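Long-range contacts in serine-rich secreted cell wall anchored (LPXTG-motif ) protein (PDB 5NXK), which probably acts as a cell-wall-anchored adhesin, its beta-solenoid binding region mediating attachment of the gut bacterium to host surfaces: residues 247-252 against 273-278; 184-189 against 222-227. All coordinates share one frame; numbering follows the deposited sequence.

Interaction 1 (247-252 against 273-278); sequences VDNVRI and VHLEVI
One side-chain hydrogen bond joins the two segments: N249 ND2 reaches E276 O at 3.1 Å, with a nearly straight N-H...O angle of 165°. The carbonyl lies close to the plane of the N249 amide, whereas the donor stands well above the plane of the E276 carbonyl. N249 CB points toward 273-278, and CG anti to the carbonyl carbon (chi1 -56°) sets the amide against the strand. Both amide atoms have further partners: ND2 also donates to N222 OD1, and OD1 accepts from N282 ND2, so the group is gripped from several sides and its flip is fixed. In van der Waals contact, N249 OD1 lies 3.3 Å from L275 CB and 3.3 Å from V277 CG1, the amide crossing both side chains obliquely. V277 CB sits 3.3 Å from V247 O, so this valine packs against backbone as well as amide. Within 247-252, the chain's corner is braced by a salt bridge, R251 NH1 to D248 OD2 at 2.7 Å, in the guanidinium plane and on the syn lone pair; R251 NH2 also pairs with D156. An inward asparagine at a corner, tied to asparagines of adjoining coils, is the asparagine stacking characteristic of parallel beta-helices of the pectate-lyase type.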
loop_
_atom_site.group_PDB
_atom_site.type_symbol
_atom_site.label_atom_id
_atom_site.label_comp_id
_atom_site.label_asym_id
_atom_site.label_seq_id
_atom_site.Cartn_x
_atom_site.Cartn_y
_atom_site.Cartn_z
ATOM N N VAL A 247 14.951 8.818 -8.491
ATOM C CA VAL A 247 15.483 9.832 -7.580
ATOM C C VAL A 247 15.975 9.256 -6.251
ATOM O O VAL A 247 17.175 9.227 -6.010
ATOM C CB VAL A 247 14.445 10.925 -7.293
ATOM C CG1 VAL A 247 15.100 12.069 -6.539
ATOM C CG2 VAL A 247 13.844 11.447 -8.612
ATOM N N ASP A 248 15.064 8.796 -5.396
ATOM C CA ASP A 248 15.450 8.244 -4.086
ATOM C C ASP A 248 14.792 6.886 -3.867
ATOM O O ASP A 248 13.710 6.643 -4.378
ATOM C CB ASP A 248 15.052 9.169 -2.920
ATOM C CG ASP A 248 15.481 10.625 -3.117
ATOM O OD1 ASP A 248 16.643 10.894 -3.493
ATOM O OD2 ASP A 248 14.649 11.511 -2.831
ATOM N N ASN A 249 15.423 5.998 -3.106
ATOM C CA ASN A 249 14.725 4.753 -2.748
ATOM C C ASN A 249 13.814 4.968 -1.540
ATOM O O ASN A 249 12.655 4.552 -1.553
ATOM C CB ASN A 249 15.706 3.622 -2.468
ATOM C CG ASN A 249 16.633 3.366 -3.626
ATOM O OD1 ASN A 249 17.851 3.519 -3.503
ATOM N ND2 ASN A 249 16.067 2.993 -4.766
ATOM N N VAL A 250 14.334 5.627 -0.503
ATOM C CA VAL A 250 13.509 6.020 0.644
ATOM C C VAL A 250 13.675 7.505 0.884
ATOM O O VAL A 250 14.797 8.014 0.993
ATOM C CB VAL A 250 13.857 5.260 1.946
ATOM C CG1 VAL A 250 12.904 5.695 3.086
ATOM C CG2 VAL A 250 13.788 3.755 1.725
ATOM N N ARG A 251 12.551 8.204 0.960
ATOM C CA ARG A 251 12.584 9.641 1.153
ATOM C C ARG A 251 11.884 10.057 2.440
ATOM O O ARG A 251 10.714 9.766 2.631
ATOM C CB ARG A 251 11.929 10.326 -0.031
ATOM C CG ARG A 251 11.801 11.833 0.057
ATOM C CD ARG A 251 12.091 12.309 -1.352
ATOM N NE ARG A 251 11.791 13.697 -1.600
ATOM C CZ ARG A 251 12.459 14.451 -2.462
ATOM N NH1 ARG A 251 13.496 13.956 -3.139
ATOM N NH2 ARG A 251 12.098 15.714 -2.632
ATOM N N ILE A 252 12.622 10.728 3.322
ATOM C CA ILE A 252 12.045 11.280 4.535
ATOM C C ILE A 252 12.332 12.772 4.594
ATOM O O ILE A 252 13.354 13.202 5.125
ATOM C CB ILE A 252 12.587 10.604 5.785
ATOM C CG1 ILE A 252 12.562 9.078 5.605
ATOM C CG2 ILE A 252 11.760 11.034 7.017
ATOM C CD1 ILE A 252 13.139 8.313 6.763
ATOM N N VAL A 273 20.289 -6.091 1.155
ATOM C CA VAL A 273 19.568 -4.946 0.614
ATOM C C VAL A 273 20.352 -4.366 -0.564
ATOM O O VAL A 273 21.536 -4.069 -0.442
ATOM C CB VAL A 273 19.340 -3.868 1.704
ATOM C CG1 VAL A 273 18.698 -2.624 1.130
ATOM C CG2 VAL A 273 18.487 -4.425 2.848
ATOM N N HIS A 274 19.702 -4.254 -1.712
ATOM C CA HIS A 274 20.330 -3.714 -2.900
ATOM C C HIS A 274 19.479 -2.571 -3.427
ATOM O O HIS A 274 18.301 -2.750 -3.760
ATOM C CB HIS A 274 20.504 -4.792 -3.966
ATOM C CG HIS A 274 21.254 -4.322 -5.169
ATOM N ND1 HIS A 274 20.697 -3.478 -6.110
ATOM C CD2 HIS A 274 22.522 -4.558 -5.580
ATOM C CE1 HIS A 274 21.587 -3.224 -7.050
ATOM N NE2 HIS A 274 22.704 -3.866 -6.752
ATOM N N LEU A 275 20.078 -1.388 -3.490
ATOM C CA LEU A 275 19.330 -0.176 -3.798
ATOM C C LEU A 275 20.028 0.588 -4.897
ATOM O O LEU A 275 21.254 0.708 -4.882
ATOM C CB LEU A 275 19.204 0.712 -2.556
ATOM C CG LEU A 275 18.630 0.080 -1.293
ATOM C CD1 LEU A 275 18.660 1.105 -0.168
ATOM C CD2 LEU A 275 17.219 -0.446 -1.511
ATOM N N GLU A 276 19.252 1.134 -5.827
ATOM C CA GLU A 276 19.836 1.868 -6.937
ATOM C C GLU A 276 18.996 3.091 -7.287
ATOM O O GLU A 276 17.783 2.997 -7.336
ATOM C CB GLU A 276 19.977 0.961 -8.167
ATOM C CG GLU A 276 20.649 1.652 -9.347
ATOM C CD GLU A 276 21.114 0.678 -10.415
ATOM O OE1 GLU A 276 21.182 -0.543 -10.132
ATOM O OE2 GLU A 276 21.425 1.143 -11.531
ATOM N N VAL A 277 19.643 4.237 -7.499
ATOM C CA VAL A 277 18.951 5.436 -7.985
ATOM C C VAL A 277 19.751 6.089 -9.113
ATOM O O VAL A 277 20.869 5.681 -9.398
ATOM C CB VAL A 277 18.726 6.487 -6.864
ATOM C CG1 VAL A 277 17.822 5.927 -5.734
ATOM C CG2 VAL A 277 20.056 6.989 -6.317
ATOM N N ILE A 278 19.202 7.137 -9.720
ATOM C CA ILE A 278 19.907 7.840 -10.780
ATOM C C ILE A 278 20.371 9.223 -10.316
ATOM O O ILE A 278 21.565 9.508 -10.349
ATOM C CB ILE A 278 19.041 7.995 -12.048
ATOM C CG1 ILE A 278 18.528 6.633 -12.520
ATOM C CG2 ILE A 278 19.833 8.663 -13.171
ATOM C CD1 ILE A 278 17.698 6.701 -13.790
#

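Interaction 2 (184-189 against 222-227); sequences TDIDMW and NIKLDG
Two neighbouring coils of the parallel beta-solenoid meet here, strand 186-191 running beside strand 221-226 in parallel register, with M188 opposite I223 and W189 opposite K224. M188 is held through both of its backbone polar atoms: its N donates to N222 O at 2.8 Å, and its O accepts from K224 N at 2.8 Å, the latter nearly straight (172°) and almost along the C=O axis. At the corners, where the chain turns at D187 and N222, the two side chains lie side by side, and N222 ND2 donates to D187 OD2 at 2.8 Å. The bond stays in the amide plane but meets the carboxylate from above its plane. D187 OD1 is gripped by T219 OG1 and N181 ND2, while OD2 takes a second amide from N215, so this buried carboxylate is amply satisfied and probably ionised. On the M188-I223 face the sulphur rests loosely on I223, with M213 packed alongside. On the other face, K224 CG is anti to the backbone N (chi1 -170°), and the lysine's aliphatic chain runs beside W189. K224 CD forms a CH-pi contact over the five-membered ring, 3.9 Å from its centroid. I186 CD1 lies over the same face toward the rim. At the indole edge, W189 NE1 donates to D226 OD2 at 2.9 Å, using the oxygen's anti lone pair.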
loop_
_atom_site.group_PDB
_atom_site.type_symbol
_atom_site.label_atom_id
_atom_site.label_comp_id
_atom_site.label_asym_id
_atom_site.label_seq_id
_atom_site.Cartn_x
_atom_site.Cartn_y
_atom_site.Cartn_z
ATOM N N THR A 184 2.850 5.480 -11.806
ATOM C CA THR A 184 2.853 6.521 -10.781
ATOM C C THR A 184 4.258 6.902 -10.310
ATOM O O THR A 184 5.220 6.160 -10.531
ATOM C CB THR A 184 1.984 6.088 -9.580
ATOM O OG1 THR A 184 2.409 4.801 -9.119
ATOM C CG2 THR A 184 0.497 5.991 -10.004
ATOM N N ASP A 185 4.369 8.064 -9.665
ATOM C CA ASP A 185 5.669 8.604 -9.277
ATOM C C ASP A 185 6.262 7.907 -8.067
ATOM O O ASP A 185 7.480 7.929 -7.859
ATOM C CB ASP A 185 5.567 10.099 -8.973
ATOM C CG ASP A 185 5.064 10.913 -10.160
ATOM O OD1 ASP A 185 5.466 10.616 -11.306
ATOM O OD2 ASP A 185 4.290 11.869 -9.936
ATOM N N ILE A 186 5.399 7.338 -7.233
ATOM C CA ILE A 186 5.844 6.793 -5.950
ATOM C C ILE A 186 5.268 5.380 -5.782
ATOM O O ILE A 186 4.106 5.165 -6.094
ATOM C CB ILE A 186 5.410 7.712 -4.768
ATOM C CG1 ILE A 186 5.935 9.138 -4.981
ATOM C CG2 ILE A 186 5.897 7.150 -3.429
ATOM C CD1 ILE A 186 5.414 10.137 -3.951
ATOM N N ASP A 187 6.076 4.418 -5.328
ATOM C CA ASP A 187 5.573 3.056 -5.115
ATOM C C ASP A 187 4.771 2.953 -3.810
ATOM O O ASP A 187 3.683 2.380 -3.788
ATOM C CB ASP A 187 6.711 2.029 -5.094
ATOM C CG ASP A 187 7.478 1.943 -6.424
ATOM O OD1 ASP A 187 6.945 2.353 -7.481
ATOM O OD2 ASP A 187 8.628 1.446 -6.405
ATOM N N MET A 188 5.314 3.502 -2.724
ATOM C CA MET A 188 4.631 3.474 -1.421
ATOM C C MET A 188 4.710 4.849 -0.789
ATOM O O MET A 188 5.803 5.333 -0.511
ATOM C CB MET A 188 5.268 2.461 -0.472
ATOM C CG MET A 188 5.150 1.005 -0.889
ATOM S SD MET A 188 6.068 -0.044 0.277
ATOM C CE MET A 188 5.636 -1.674 -0.328
ATOM N N TRP A 189 3.564 5.475 -0.552
ATOM C CA TRP A 189 3.543 6.776 0.086
ATOM C C TRP A 189 2.760 6.660 1.383
ATOM O O TRP A 189 1.550 6.452 1.366
ATOM C CB TRP A 189 2.901 7.837 -0.823
ATOM C CG TRP A 189 3.123 9.246 -0.359
ATOM C CD1 TRP A 189 3.719 9.642 0.803
ATOM C CD2 TRP A 189 2.788 10.451 -1.067
ATOM N NE1 TRP A 189 3.767 11.009 0.867
ATOM C CE2 TRP A 189 3.206 11.530 -0.267
ATOM C CE3 TRP A 189 2.170 10.718 -2.295
ATOM C CZ2 TRP A 189 3.027 12.861 -0.655
ATOM C CZ3 TRP A 189 2.000 12.038 -2.679
ATOM C CH2 TRP A 189 2.426 13.092 -1.864
ATOM N N ASN A 222 10.803 5.108 -4.346
ATOM C CA ASN A 222 10.170 3.834 -4.002
ATOM C C ASN A 222 9.278 3.984 -2.761
ATOM O O ASN A 222 8.126 3.558 -2.745
ATOM C CB ASN A 222 11.214 2.746 -3.755
ATOM C CG ASN A 222 12.035 2.428 -4.996
ATOM O OD1 ASN A 222 13.242 2.618 -5.000
ATOM N ND2 ASN A 222 11.376 1.946 -6.051
ATOM N N ILE A 223 9.838 4.572 -1.713
ATOM C CA ILE A 223 9.130 4.725 -0.451
ATOM C C ILE A 223 9.232 6.167 0.025
ATOM O O ILE A 223 10.318 6.712 0.175
ATOM C CB ILE A 223 9.681 3.789 0.643
ATOM C CG1 ILE A 223 9.608 2.322 0.202
ATOM C CG2 ILE A 223 8.913 3.979 1.957
ATOM C CD1 ILE A 223 10.270 1.359 1.214
ATOM N N LYS A 224 8.086 6.797 0.224
ATOM C CA LYS A 224 8.071 8.133 0.766
ATOM C C LYS A 224 7.368 8.093 2.113
ATOM O O LYS A 224 6.210 7.678 2.212
ATOM C CB LYS A 224 7.391 9.127 -0.187
ATOM C CG LYS A 224 7.597 10.554 0.273
ATOM C CD LYS A 224 6.917 11.608 -0.585
ATOM C CE LYS A 224 7.335 12.987 -0.077
ATOM N NZ LYS A 224 7.774 13.884 -1.160
ATOM N N LEU A 225 8.089 8.510 3.146
ATOM C CA LEU A 225 7.610 8.426 4.521
ATOM C C LEU A 225 7.364 9.853 5.031
ATOM O O LEU A 225 8.288 10.670 5.060
ATOM C CB LEU A 225 8.637 7.692 5.399
ATOM C CG LEU A 225 8.958 6.226 5.048
ATOM C CD1 LEU A 225 10.131 5.696 5.886
ATOM C CD2 LEU A 225 7.737 5.309 5.178
ATOM N N ASP A 226 6.115 10.156 5.387
ATOM C CA ASP A 226 5.725 11.491 5.834
ATOM C C ASP A 226 4.914 11.424 7.136
ATOM O O ASP A 226 3.871 12.070 7.258
ATOM C CB ASP A 226 4.921 12.208 4.741
ATOM C CG ASP A 226 5.811 12.811 3.653
ATOM O OD1 ASP A 226 6.857 13.415 3.992
ATOM O OD2 ASP A 226 5.481 12.653 2.457
ATOM N N GLY A 227 5.374 10.599 8.078
ATOM C CA GLY A 227 4.823 10.539 9.427
ATOM C C GLY A 227 5.107 11.800 10.233
ATOM O O GLY A 227 6.230 12.315 10.209
#

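In the fold
Both contacts are largely buried, interaction 2 throughout, whereas V247 and E276 leave interaction 1 partly exposed at its margin. In one parallel sheet, 222-227 has 184-189 on one side and 247-252 on the other; R251 N and N249 O probably hydrogen-bond to I223 O and N. Interaction 2 is therefore coil-to-coil pairing within a sheet, where main-chain bonds align the strands and an indole, a lysine and an aspartate add to them. Interaction 1, farther from the chain's centre, joins strands of different sheets through one asparagine amide bonded to a carbonyl and packed on L275 and V277, the valine also meeting a backbone oxygen. N222 connects the two, bonding D187 and N249 through opposite ends of its amide.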